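Local coordinates for CheC, inhibitor of MCP methylation / FliN fusion protein (Thermotoga maritima, PDB 4HYN) that probably dephosphorylates phosphorylated CheY at the flagellar motor, as a rotor protein of the CheC phosphatase family, at residues 9-14 / 193-198; 16-21 / 121-126; 22-27 / 33-38; 61-66 / 115-120; 126-131 / 189-194. All blocks are in the same frame, centred on the assembly; numbering follows the deposited sequence.

Interaction 1 (9-14 / 193-198); sequences KDMIGE and EYFTKK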
# COMPACT_ATOMS: atom_id res chain seq x y z
N LYS A 9 15.31 -3.50 4.23
CA LYS A 9 14.46 -3.98 3.14
C LYS A 9 13.82 -5.30 3.56
O LYS A 9 12.68 -5.57 3.20
CB LYS A 9 15.26 -4.19 1.86
CG LYS A 9 15.70 -2.93 1.15
CD LYS A 9 16.16 -3.28 -0.26
CE LYS A 9 16.65 -2.07 -1.01
NZ LYS A 9 17.82 -1.48 -0.31
N ASP A 10 14.57 -6.14 4.27
CA ASP A 10 14.03 -7.43 4.74
C ASP A 10 12.91 -7.20 5.76
O ASP A 10 11.94 -7.96 5.80
CB ASP A 10 15.13 -8.31 5.35
CG ASP A 10 15.92 -9.09 4.30
OD1 ASP A 10 15.29 -9.77 3.45
OD2 ASP A 10 17.17 -9.05 4.34
N MSE A 11 13.05 -6.17 6.59
CA MSE A 11 12.02 -5.86 7.57
C MSE A 11 10.74 -5.44 6.84
O MSE A 11 9.64 -5.86 7.22
CB MSE A 11 12.46 -4.73 8.50
CG MSE A 11 11.32 -4.19 9.34
SE MSE A 11 11.65 -2.44 10.08
CE MSE A 11 11.40 -1.39 8.47
N ILE A 12 10.90 -4.62 5.80
CA ILE A 12 9.79 -4.14 4.98
C ILE A 12 8.96 -5.32 4.48
O ILE A 12 7.73 -5.29 4.53
CB ILE A 12 10.29 -3.35 3.74
CG1 ILE A 12 10.90 -2.01 4.14
CG2 ILE A 12 9.15 -3.15 2.75
CD1 ILE A 12 9.99 -1.15 4.97
N GLY A 13 9.66 -6.34 3.97
CA GLY A 13 8.98 -7.51 3.46
C GLY A 13 8.28 -8.30 4.54
O GLY A 13 7.14 -8.73 4.37
N GLU A 14 8.95 -8.47 5.67
CA GLU A 14 8.41 -9.22 6.78
C GLU A 14 7.19 -8.55 7.41
O GLU A 14 6.14 -9.18 7.54
CB GLU A 14 9.51 -9.51 7.80
CG GLU A 14 10.62 -10.37 7.20
CD GLU A 14 11.77 -10.66 8.15
OE1 GLU A 14 12.14 -11.85 8.27
OE2 GLU A 14 12.31 -9.71 8.75
N GLU A 193 14.12 1.44 13.85
CA GLU A 193 14.55 1.73 15.21
C GLU A 193 13.64 1.01 16.20
O GLU A 193 14.11 0.47 17.19
CB GLU A 193 14.52 3.24 15.49
CG GLU A 193 15.63 4.03 14.80
CD GLU A 193 15.38 5.54 14.81
OE1 GLU A 193 14.76 6.06 15.77
OE2 GLU A 193 15.81 6.20 13.84
N TYR A 194 12.34 1.01 15.92
CA TYR A 194 11.37 0.33 16.77
C TYR A 194 11.53 -1.18 16.65
O TYR A 194 11.41 -1.92 17.63
CB TYR A 194 9.95 0.69 16.36
CG TYR A 194 9.47 2.04 16.81
CD1 TYR A 194 9.02 2.99 15.88
CD2 TYR A 194 9.42 2.37 18.16
CE1 TYR A 194 8.53 4.22 16.29
CE2 TYR A 194 8.93 3.61 18.58
CZ TYR A 194 8.49 4.53 17.63
OH TYR A 194 8.02 5.76 18.02
N PHE A 195 11.78 -1.62 15.42
CA PHE A 195 11.93 -3.03 15.09
C PHE A 195 13.17 -3.68 15.71
O PHE A 195 13.09 -4.77 16.26
CB PHE A 195 11.98 -3.18 13.57
CG PHE A 195 11.92 -4.59 13.09
CD1 PHE A 195 10.70 -5.26 13.02
CD2 PHE A 195 13.07 -5.23 12.64
CE1 PHE A 195 10.62 -6.54 12.49
CE2 PHE A 195 13.01 -6.52 12.11
CZ PHE A 195 11.78 -7.17 12.03
N THR A 196 14.32 -3.01 15.61
CA THR A 196 15.54 -3.58 16.16
C THR A 196 15.57 -3.64 17.67
O THR A 196 16.16 -4.56 18.24
CB THR A 196 16.80 -2.90 15.63
OG1 THR A 196 16.67 -1.48 15.72
CG2 THR A 196 17.02 -3.28 14.20
N LYS A 197 14.91 -2.68 18.30
CA LYS A 197 14.84 -2.64 19.76
C LYS A 197 14.22 -3.93 20.32
O LYS A 197 14.69 -4.45 21.33
CB LYS A 197 14.05 -1.43 20.25
CG LYS A 197 13.94 -1.35 21.77
CD LYS A 197 12.97 -0.26 22.18
CE LYS A 197 12.77 -0.23 23.69
NZ LYS A 197 11.81 0.85 24.08
N LYS A 198 13.17 -4.44 19.68
CA LYS A 198 12.58 -5.66 20.19
C LYS A 198 13.10 -6.97 19.60
O LYS A 198 12.69 -8.05 20.02
CB LYS A 198 11.05 -5.60 20.26
CG LYS A 198 10.32 -5.37 18.98
CD LYS A 198 8.89 -5.90 19.10
CE LYS A 198 8.09 -5.22 20.21
NZ LYS A 198 6.68 -5.73 20.23
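F195 and M11 carry this contact between helix 185-200 and helix 6-30. F195 points its ring at the first helix. Its CG lies anti to the backbone N (chi1 -171°), and this lays one ring face against M11, a selenomethionine. M11 CG sits 3.7 Å from the ring centroid and only 5° off the normal, a CH-pi contact over the face. The two side chains run past one another in opposite senses, so M11 SE comes to rest beside the root of the ring, 3.6 Å from F195 CB. SE is oblique to the ring in a Met-aromatic contact. At the CZ end of the ring E14 OE2 lies 4.2 Å from F195 CZ, with the carboxylate plane turned 51° from the ring. With an alanine in place of F195, M11 CG and SE would probably lose the ring they lie against, and a gap is likely to open between the helices. Next in the chain, T196 OG1 bonds back to Y192 O. M11 also touches V188, M191 and Y192. The whole is a Met-aromatic contact between the first and last helices of a CheC-like domain.

Interaction 2 (16-21 / 121-126); sequences GNIAMG and ATSLSE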
# COMPACT_ATOMS: atom_id res chain seq x y z
N GLY A 16 5.47 -6.31 6.04
CA GLY A 16 4.50 -6.18 4.95
C GLY A 16 3.65 -7.43 4.84
O GLY A 16 2.45 -7.35 4.59
N ASN A 17 4.26 -8.60 5.03
CA ASN A 17 3.51 -9.85 4.96
C ASN A 17 2.50 -9.95 6.11
O ASN A 17 1.40 -10.47 5.93
CB ASN A 17 4.45 -11.07 4.97
CG ASN A 17 4.89 -11.48 3.57
OD1 ASN A 17 6.03 -11.25 3.16
ND2 ASN A 17 3.98 -12.09 2.83
N ILE A 18 2.88 -9.44 7.27
CA ILE A 18 2.02 -9.48 8.43
C ILE A 18 0.93 -8.42 8.38
O ILE A 18 -0.25 -8.73 8.51
CB ILE A 18 2.84 -9.32 9.73
CG1 ILE A 18 3.82 -10.48 9.87
CG2 ILE A 18 1.92 -9.23 10.94
CD1 ILE A 18 4.83 -10.27 10.98
N ALA A 19 1.33 -7.17 8.20
CA ALA A 19 0.37 -6.07 8.15
C ALA A 19 -0.59 -6.19 6.96
O ALA A 19 -1.80 -6.30 7.16
CB ALA A 19 1.10 -4.72 8.13
N MSE A 20 -0.05 -6.22 5.75
CA MSE A 20 -0.90 -6.34 4.57
C MSE A 20 -1.63 -7.67 4.56
O MSE A 20 -2.68 -7.80 3.94
CB MSE A 20 -0.10 -6.19 3.28
CG MSE A 20 -0.89 -5.51 2.18
SE MSE A 20 -1.58 -3.80 2.79
CE MSE A 20 -3.31 -3.86 1.92
N GLY A 21 -1.04 -8.67 5.22
CA GLY A 21 -1.66 -9.97 5.32
C GLY A 21 -2.89 -9.87 6.21
O GLY A 21 -3.87 -10.57 6.00
N ALA A 121 -2.43 -0.86 9.87
CA ALA A 121 -1.91 0.03 10.90
C ALA A 121 -2.02 -0.62 12.28
O ALA A 121 -1.11 -0.53 13.09
CB ALA A 121 -2.65 1.34 10.87
N THR A 122 -3.14 -1.31 12.53
CA THR A 122 -3.36 -1.98 13.80
C THR A 122 -2.33 -3.10 13.98
O THR A 122 -1.76 -3.26 15.06
CB THR A 122 -4.77 -2.56 13.87
OG1 THR A 122 -5.72 -1.50 13.77
CG2 THR A 122 -4.99 -3.32 15.18
N SER A 123 -2.10 -3.85 12.91
CA SER A 123 -1.13 -4.95 12.94
C SER A 123 0.26 -4.39 13.14
O SER A 123 1.05 -4.93 13.91
CB SER A 123 -1.19 -5.73 11.63
OG SER A 123 -0.18 -6.71 11.59
N LEU A 124 0.56 -3.30 12.46
CA LEU A 124 1.86 -2.65 12.56
C LEU A 124 2.08 -2.12 13.98
O LEU A 124 3.17 -2.27 14.54
CB LEU A 124 1.97 -1.51 11.54
CG LEU A 124 3.38 -0.98 11.28
CD1 LEU A 124 4.28 -2.14 10.80
CD2 LEU A 124 3.36 0.16 10.25
N SER A 125 1.05 -1.52 14.56
CA SER A 125 1.16 -0.97 15.91
C SER A 125 1.49 -2.05 16.93
O SER A 125 2.37 -1.86 17.78
CB SER A 125 -0.12 -0.23 16.29
OG SER A 125 -0.34 0.85 15.41
N GLU A 126 0.78 -3.17 16.86
CA GLU A 126 1.02 -4.28 17.77
C GLU A 126 2.42 -4.84 17.52
O GLU A 126 3.16 -5.10 18.46
CB GLU A 126 -0.03 -5.37 17.58
CG GLU A 126 -1.43 -4.93 17.99
CD GLU A 126 -2.53 -5.93 17.64
OE1 GLU A 126 -2.40 -6.64 16.62
OE2 GLU A 126 -3.53 -5.98 18.39
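S123 presses against the backbone of A19 and the side chain of I18, where helix 103-128 meets helix 6-30. The packing comes first. The CA atoms of A19 and S123 are 5.1 Å apart, which is close for two helices. Small side chains permit it. S123 CB lies 3.8 Å from A19 CA, so a side chain rests directly on the neighbouring backbone. S123 OG stands with chi1 at 175°, placed anti to the main-chain N, and this swings the hydroxyl out to the first helix. There it meets apolar atoms: I18 CG2 at 3.3 Å and A19 CA at 3.5 Å. A19 CB lies alongside, somewhat farther off. The I18 methyl marks the exposed margin of the contact, while A19 is buried. S123 also touches S22, one turn further along the first helix. L124 turns past the contact to I15, L69 and I132.

The polar interactions run within the second helix. S125 OG gives a hydrogen bond to A121 O at 2.8 Å. The donor stands 37° out of the carbonyl plane. S125 N reaches the same oxygen from the opposite face, so two bonds hold it. S125 OG also bonds to I132 N, tying the helix to the chain that follows it.

This is close helix-helix packing through small residues. It joins the two long helices of the CheC-like fold, each drawn from one of its two CheC-like sequence regions.

Interaction 3 (22-27 / 33-38); sequences SAATTL and RDIHIT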
# COMPACT_ATOMS: atom_id res chain seq x y z
N SER A 22 -2.82 -9.00 7.20
CA SER A 22 -3.93 -8.77 8.12
C SER A 22 -5.04 -8.04 7.35
O SER A 22 -6.22 -8.36 7.47
CB SER A 22 -3.45 -7.93 9.31
OG SER A 22 -4.37 -7.98 10.38
N ALA A 23 -4.63 -7.11 6.50
CA ALA A 23 -5.57 -6.35 5.67
C ALA A 23 -6.32 -7.30 4.72
O ALA A 23 -7.48 -7.07 4.39
CB ALA A 23 -4.83 -5.30 4.88
N ALA A 24 -5.64 -8.36 4.31
CA ALA A 24 -6.20 -9.35 3.40
C ALA A 24 -7.23 -10.23 4.10
O ALA A 24 -8.24 -10.61 3.50
CB ALA A 24 -5.09 -10.21 2.80
N THR A 25 -6.96 -10.53 5.37
CA THR A 25 -7.84 -11.37 6.18
C THR A 25 -9.18 -10.72 6.48
O THR A 25 -10.21 -11.39 6.48
CB THR A 25 -7.15 -11.80 7.49
OG1 THR A 25 -6.02 -12.63 7.18
CG2 THR A 25 -8.10 -12.58 8.37
N THR A 26 -9.17 -9.41 6.77
CA THR A 26 -10.42 -8.70 7.05
C THR A 26 -11.19 -8.54 5.74
O THR A 26 -12.41 -8.63 5.71
CB THR A 26 -10.18 -7.30 7.66
OG1 THR A 26 -9.29 -6.56 6.83
CG2 THR A 26 -9.61 -7.41 9.05
N LEU A 27 -10.44 -8.34 4.66
CA LEU A 27 -10.99 -8.19 3.33
C LEU A 27 -11.66 -9.51 2.94
O LEU A 27 -12.72 -9.53 2.33
CB LEU A 27 -9.85 -7.87 2.35
CG LEU A 27 -10.13 -7.09 1.07
CD1 LEU A 27 -10.24 -8.00 -0.13
CD2 LEU A 27 -11.39 -6.28 1.27
N ARG A 33 -14.40 -15.07 0.01
CA ARG A 33 -13.27 -15.71 -0.66
C ARG A 33 -11.96 -15.62 0.11
O ARG A 33 -11.72 -14.67 0.88
CB ARG A 33 -13.06 -15.07 -2.02
CG ARG A 33 -14.24 -15.19 -2.95
CD ARG A 33 -14.00 -14.45 -4.24
NE ARG A 33 -15.20 -14.43 -5.08
CZ ARG A 33 -15.28 -14.98 -6.28
NH1 ARG A 33 -14.24 -15.61 -6.80
NH2 ARG A 33 -16.39 -14.83 -7.00
N ASP A 34 -11.13 -16.63 -0.10
CA ASP A 34 -9.81 -16.68 0.51
C ASP A 34 -8.91 -15.70 -0.22
O ASP A 34 -8.93 -15.62 -1.44
CB ASP A 34 -9.23 -18.10 0.43
CG ASP A 34 -9.89 -19.07 1.39
OD1 ASP A 34 -10.37 -18.64 2.47
OD2 ASP A 34 -9.92 -20.27 1.07
N ILE A 35 -8.14 -14.93 0.54
CA ILE A 35 -7.24 -13.96 -0.07
C ILE A 35 -5.86 -14.04 0.57
O ILE A 35 -5.72 -13.97 1.79
CB ILE A 35 -7.80 -12.54 0.05
CG1 ILE A 35 -9.17 -12.47 -0.64
CG2 ILE A 35 -6.84 -11.53 -0.59
CD1 ILE A 35 -9.96 -11.25 -0.33
N HIS A 36 -4.86 -14.21 -0.27
CA HIS A 36 -3.49 -14.30 0.20
C HIS A 36 -2.64 -13.19 -0.40
O HIS A 36 -2.84 -12.78 -1.55
CB HIS A 36 -2.89 -15.66 -0.14
CG HIS A 36 -1.56 -15.91 0.51
ND1 HIS A 36 -1.26 -15.45 1.78
CD2 HIS A 36 -0.46 -16.57 0.08
CE1 HIS A 36 -0.03 -15.81 2.09
NE2 HIS A 36 0.48 -16.49 1.08
N ILE A 37 -1.67 -12.72 0.37
CA ILE A 37 -0.78 -11.67 -0.09
C ILE A 37 0.69 -11.99 0.17
O ILE A 37 1.04 -12.59 1.18
CB ILE A 37 -1.20 -10.29 0.49
CG1 ILE A 37 -2.43 -9.78 -0.27
CG2 ILE A 37 -0.07 -9.28 0.39
CD1 ILE A 37 -2.94 -8.43 0.19
N THR A 38 1.52 -11.63 -0.80
CA THR A 38 2.96 -11.87 -0.74
C THR A 38 3.68 -10.57 -1.14
O THR A 38 3.09 -9.70 -1.76
CB THR A 38 3.33 -13.05 -1.69
OG1 THR A 38 3.17 -14.29 -0.98
CG2 THR A 38 4.74 -12.95 -2.25
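A24 is the small bump at the middle of this contact, and I35 and I37 form the hollow that takes it. Its CB points at the strand and drops between the two isoleucines. I37 CD1 lies 3.8 Å from A24 CB on one side. I35 CG2 is 4.0 Å from the same CB, and I35 O also lines the floor. I35 and I37 can share this work because alternate residues of the strand face the helix, while D34 before them and H36 between them point away. A second bump comes from L27. Its side chain reaches forward to meet the end of I35, and the two cross obliquely. L27 CD1 and I35 CD1 are modelled 3.3 Å apart, closer than is normal for two methyls, so the exact value is doubtful. Helix 22-27 and strand 35-38 run nearly antiparallel, at 166°, with their axes 7.6 Å apart at the closest. This is a helix that turns back into the edge strand of an antiparallel sheet and then lies on it, in the alpha+beta layering of the CheC-like fold. The far flank of the hollow belongs to strand 161-171: I35 touches M169, and I37 touches F167 and M169. On its other side L27 leans on M116 of helix 103-128. At the turn, R33 O accepts a hydrogen bond from S28 OG.

Interaction 4 (61-66 / 115-120); sequences VSVEYT and QMMGSA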
# COMPACT_ATOMS: atom_id res chain seq x y z
N VAL A 61 -4.18 5.63 -3.34
CA VAL A 61 -4.85 5.72 -2.06
C VAL A 61 -3.78 6.06 -1.04
O VAL A 61 -2.82 5.30 -0.87
CB VAL A 61 -5.53 4.38 -1.66
CG1 VAL A 61 -6.46 4.61 -0.48
CG2 VAL A 61 -6.28 3.78 -2.83
N SER A 62 -3.91 7.21 -0.40
CA SER A 62 -2.92 7.62 0.58
C SER A 62 -3.49 7.81 1.97
O SER A 62 -4.65 8.20 2.15
CB SER A 62 -2.18 8.88 0.12
OG SER A 62 -3.08 9.91 -0.23
N VAL A 63 -2.65 7.57 2.96
CA VAL A 63 -3.01 7.70 4.35
C VAL A 63 -1.87 8.42 5.08
O VAL A 63 -0.69 8.24 4.77
CB VAL A 63 -3.32 6.28 4.93
CG1 VAL A 63 -2.23 5.80 5.87
CG2 VAL A 63 -4.69 6.26 5.56
N GLU A 64 -2.23 9.30 6.00
CA GLU A 64 -1.24 10.05 6.76
C GLU A 64 -1.04 9.42 8.13
O GLU A 64 -2.00 9.17 8.86
CB GLU A 64 -1.71 11.50 6.91
CG GLU A 64 -0.64 12.45 7.39
CD GLU A 64 0.34 12.82 6.30
OE1 GLU A 64 1.57 12.76 6.55
OE2 GLU A 64 -0.13 13.17 5.19
N TYR A 65 0.22 9.15 8.47
CA TYR A 65 0.57 8.56 9.75
C TYR A 65 0.78 9.62 10.83
O TYR A 65 1.44 10.63 10.60
CB TYR A 65 1.84 7.71 9.64
CG TYR A 65 1.63 6.33 9.08
CD1 TYR A 65 2.58 5.74 8.25
CD2 TYR A 65 0.50 5.58 9.41
CE1 TYR A 65 2.42 4.45 7.76
CE2 TYR A 65 0.33 4.29 8.92
CZ TYR A 65 1.30 3.73 8.10
OH TYR A 65 1.14 2.46 7.60
N THR A 66 0.23 9.36 12.02
CA THR A 66 0.35 10.28 13.14
C THR A 66 0.72 9.56 14.44
O THR A 66 0.35 8.40 14.65
CB THR A 66 -0.95 11.14 13.30
OG1 THR A 66 -1.04 11.65 14.64
CG2 THR A 66 -2.20 10.33 12.98
N GLN A 115 -11.11 -0.43 5.57
CA GLN A 115 -10.99 -1.62 6.40
C GLN A 115 -9.60 -2.24 6.36
O GLN A 115 -9.06 -2.64 7.39
CB GLN A 115 -12.04 -2.65 5.97
CG GLN A 115 -12.92 -3.15 7.10
CD GLN A 115 -13.88 -2.10 7.62
OE1 GLN A 115 -14.14 -1.09 6.97
NE2 GLN A 115 -14.43 -2.35 8.80
N MSE A 116 -9.02 -2.29 5.17
CA MSE A 116 -7.70 -2.88 4.96
C MSE A 116 -6.55 -2.18 5.66
O MSE A 116 -5.83 -2.80 6.44
CB MSE A 116 -7.39 -2.97 3.47
CG MSE A 116 -8.13 -4.08 2.76
SE MSE A 116 -7.55 -4.25 0.94
CE MSE A 116 -9.21 -3.81 0.07
N MSE A 117 -6.35 -0.91 5.35
CA MSE A 117 -5.27 -0.14 5.94
C MSE A 117 -5.45 0.07 7.44
O MSE A 117 -4.47 0.25 8.16
CB MSE A 117 -5.08 1.17 5.20
CG MSE A 117 -4.54 0.97 3.81
SE MSE A 117 -4.67 2.57 2.78
CE MSE A 117 -2.88 3.25 3.05
N GLY A 118 -6.70 0.01 7.89
CA GLY A 118 -7.00 0.15 9.30
C GLY A 118 -6.41 -1.06 10.02
O GLY A 118 -5.83 -0.94 11.10
N SER A 119 -6.53 -2.22 9.39
CA SER A 119 -5.99 -3.46 9.93
C SER A 119 -4.47 -3.45 9.85
O SER A 119 -3.79 -3.87 10.80
CB SER A 119 -6.54 -4.65 9.16
OG SER A 119 -7.93 -4.76 9.36
N ALA A 120 -3.94 -2.96 8.73
CA ALA A 120 -2.50 -2.87 8.52
C ALA A 120 -1.84 -2.03 9.61
O ALA A 120 -0.83 -2.42 10.19
CB ALA A 120 -2.21 -2.29 7.16
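V63 of strand 57-66 faces M117 of helix 103-128, with their CA atoms 8.3 Å apart. This is helix-on-sheet packing in an alpha+beta fold: the long helix lies over a six-stranded antiparallel sheet, and the strand is one of its inner members. The space between the backbones is bridged by one long side chain. M117, a selenomethionine, points at the strand, with its CG anti to the carbonyl carbon (chi1 -69°). The chain runs on straight through chi2 and then bends at chi3, which swings the terminal methyl round to V63. V61 and V63 are two apart on the strand, so both point to the helix, while S62 between them points away. M117 meets this pair with two different atoms. Its SE takes V61, and its CE takes V63. V63 and M117 reach toward each other tip to tip. All three residues are buried, and the contact is wholly apolar. Beside it, V61 also packs on P137 and V139 of strand 133-143. The strand is held by backbone bonds to both neighbours: V61 pairs with L75 on one side and S62 with K138 on the other. Another side of the helix turns to helix 6-30, where M116 touches A23 and L27. The looser touch is V61 CG1 to M117 SE, at 4.2 Å. M117 CE sits closer, 3.6 Å from V63 CB and 3.9 Å from V63 CG1.

Interaction 5 (126-131 / 189-194); sequences ELLGIT and KKMYEY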
# COMPACT_ATOMS: atom_id res chain seq x y z
N GLU A 126 0.78 -3.17 16.86
CA GLU A 126 1.02 -4.28 17.77
C GLU A 126 2.42 -4.84 17.52
O GLU A 126 3.16 -5.10 18.46
CB GLU A 126 -0.03 -5.37 17.58
CG GLU A 126 -1.43 -4.93 17.99
CD GLU A 126 -2.53 -5.93 17.64
OE1 GLU A 126 -2.40 -6.64 16.62
OE2 GLU A 126 -3.53 -5.98 18.39
N LEU A 127 2.79 -4.93 16.25
CA LEU A 127 4.09 -5.47 15.85
C LEU A 127 5.26 -4.64 16.39
O LEU A 127 6.16 -5.19 17.01
CB LEU A 127 4.16 -5.58 14.32
CG LEU A 127 4.93 -6.73 13.67
CD1 LEU A 127 6.40 -6.39 13.54
CD2 LEU A 127 4.74 -8.04 14.45
N LEU A 128 5.20 -3.33 16.21
CA LEU A 128 6.27 -2.43 16.66
C LEU A 128 6.19 -1.98 18.11
O LEU A 128 7.13 -1.36 18.62
CB LEU A 128 6.37 -1.22 15.73
CG LEU A 128 6.82 -1.52 14.29
CD1 LEU A 128 7.00 -0.23 13.53
CD2 LEU A 128 8.13 -2.31 14.31
N GLY A 129 5.08 -2.29 18.78
CA GLY A 129 4.91 -1.90 20.17
C GLY A 129 4.69 -0.41 20.35
O GLY A 129 5.16 0.19 21.31
N ILE A 130 3.95 0.19 19.43
CA ILE A 130 3.68 1.61 19.49
C ILE A 130 2.36 1.91 18.80
O ILE A 130 2.00 1.24 17.84
CB ILE A 130 4.84 2.40 18.82
CG1 ILE A 130 4.66 3.90 19.05
CG2 ILE A 130 4.93 2.07 17.34
CD1 ILE A 130 4.78 4.31 20.52
N THR A 131 1.62 2.88 19.31
CA THR A 131 0.34 3.25 18.72
C THR A 131 0.52 4.15 17.50
O THR A 131 1.15 5.21 17.58
CB THR A 131 -0.59 3.92 19.76
OG1 THR A 131 -1.12 2.92 20.63
CG2 THR A 131 -1.75 4.66 19.09
N LYS A 189 13.48 3.91 8.17
CA LYS A 189 14.55 3.99 9.17
C LYS A 189 13.93 4.10 10.56
O LYS A 189 14.42 3.53 11.53
CB LYS A 189 15.45 5.21 8.91
CG LYS A 189 16.71 5.24 9.76
CD LYS A 189 16.95 6.58 10.46
CE LYS A 189 17.75 7.54 9.59
NZ LYS A 189 18.11 8.80 10.31
N LYS A 190 12.83 4.84 10.64
CA LYS A 190 12.11 5.05 11.90
C LYS A 190 11.50 3.72 12.36
O LYS A 190 11.57 3.38 13.54
CB LYS A 190 11.03 6.11 11.72
CG LYS A 190 10.88 7.08 12.87
CD LYS A 190 10.55 6.37 14.17
CE LYS A 190 11.74 6.39 15.12
NZ LYS A 190 11.64 5.40 16.23
N MSE A 191 10.89 2.98 11.43
CA MSE A 191 10.30 1.69 11.75
C MSE A 191 11.39 0.70 12.17
O MSE A 191 11.15 -0.16 12.99
CB MSE A 191 9.56 1.12 10.54
CG MSE A 191 8.32 1.88 10.10
SE MSE A 191 7.61 1.13 8.46
CE MSE A 191 7.36 -0.68 9.08
N TYR A 192 12.58 0.85 11.60
CA TYR A 192 13.70 -0.02 11.93
C TYR A 192 14.20 0.20 13.35
O TYR A 192 14.66 -0.74 13.99
CB TYR A 192 14.84 0.17 10.92
CG TYR A 192 15.85 -0.95 10.97
CD1 TYR A 192 15.48 -2.27 10.69
CD2 TYR A 192 17.18 -0.72 11.35
CE1 TYR A 192 16.39 -3.33 10.78
CE2 TYR A 192 18.10 -1.77 11.45
CZ TYR A 192 17.69 -3.07 11.17
OH TYR A 192 18.58 -4.12 11.30
N GLU A 193 14.12 1.44 13.85
CA GLU A 193 14.55 1.73 15.21
C GLU A 193 13.64 1.01 16.20
O GLU A 193 14.11 0.47 17.19
CB GLU A 193 14.52 3.24 15.49
CG GLU A 193 15.63 4.03 14.80
CD GLU A 193 15.38 5.54 14.81
OE1 GLU A 193 14.76 6.06 15.77
OE2 GLU A 193 15.81 6.20 13.84
N TYR A 194 12.34 1.01 15.92
CA TYR A 194 11.37 0.33 16.77
C TYR A 194 11.53 -1.18 16.65
O TYR A 194 11.41 -1.92 17.63
CB TYR A 194 9.95 0.69 16.36
CG TYR A 194 9.47 2.04 16.81
CD1 TYR A 194 9.02 2.99 15.88
CD2 TYR A 194 9.42 2.37 18.16
CE1 TYR A 194 8.53 4.22 16.29
CE2 TYR A 194 8.93 3.61 18.58
CZ TYR A 194 8.49 4.53 17.63
OH TYR A 194 8.02 5.76 18.02
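L128 fills the buried half of this contact, and I130 and Y194 make its more open half. L128 points at helix 185-200, and its two methyls are shared out over one turn of it. CD1 lies 4.2 Å from M191 CB. CD2 lies 3.9 Å from M191 O and 4.1 Å from Y194 CB. The leucine touches M191 O and the CB atoms of M191 and Y194, so it lies on the helix surface near the backbone. Loss of both methyls, as with an alanine here, would probably leave a gap beside M191 and the root of Y194.

L128 and M191 are buried, but I130 and Y194 are partly exposed. The Y194 ring is layered there between two groups. I130 CG2 sits over the centre of one face, 4.2 Å from the centroid and 6° off the normal, in a CH-pi contact. I130 CG1 reaches further, to Y194 OH at 4.0 Å. On the opposite face K190 NZ stands above the ring, offset toward its rim, as a cation-pi partner. E193 OE1 forms a salt bridge with that ammonium, 3.2 Å from K190 NZ. Y194 OH makes a weak hydrogen bond to G68 O.

G129, with phi 72°, turns the chain between L128 and I130 so that both can face the same helix. It is a helix C-terminus ended by a glycine of positive phi, here packed against the C-terminal helix of a CheC-like domain.

Three helices connect the five contacts. Helix 6-30 serves interactions 1, 2 and 3 in turn, and helix 103-128 serves 2, 4 and 5. Interactions 1 and 5 share helix 185-200, and their centres are 8 Å apart. M11 SE touches M191 O at 3.7 Å. Interaction 2 is tied to interaction 5 by a probable hydrogen bond, S125 O to I130 N at 3.1 Å. Its centre is 10 Å from that of interaction 4 and 12 Å from that of interaction 3. Interactions 3 and 4 reach the same sheet. Interactions 1 and 3, at 22 Å between centres, do not touch. In CheC relatives the active sites lie on the helices joined by interaction 2, probably here too.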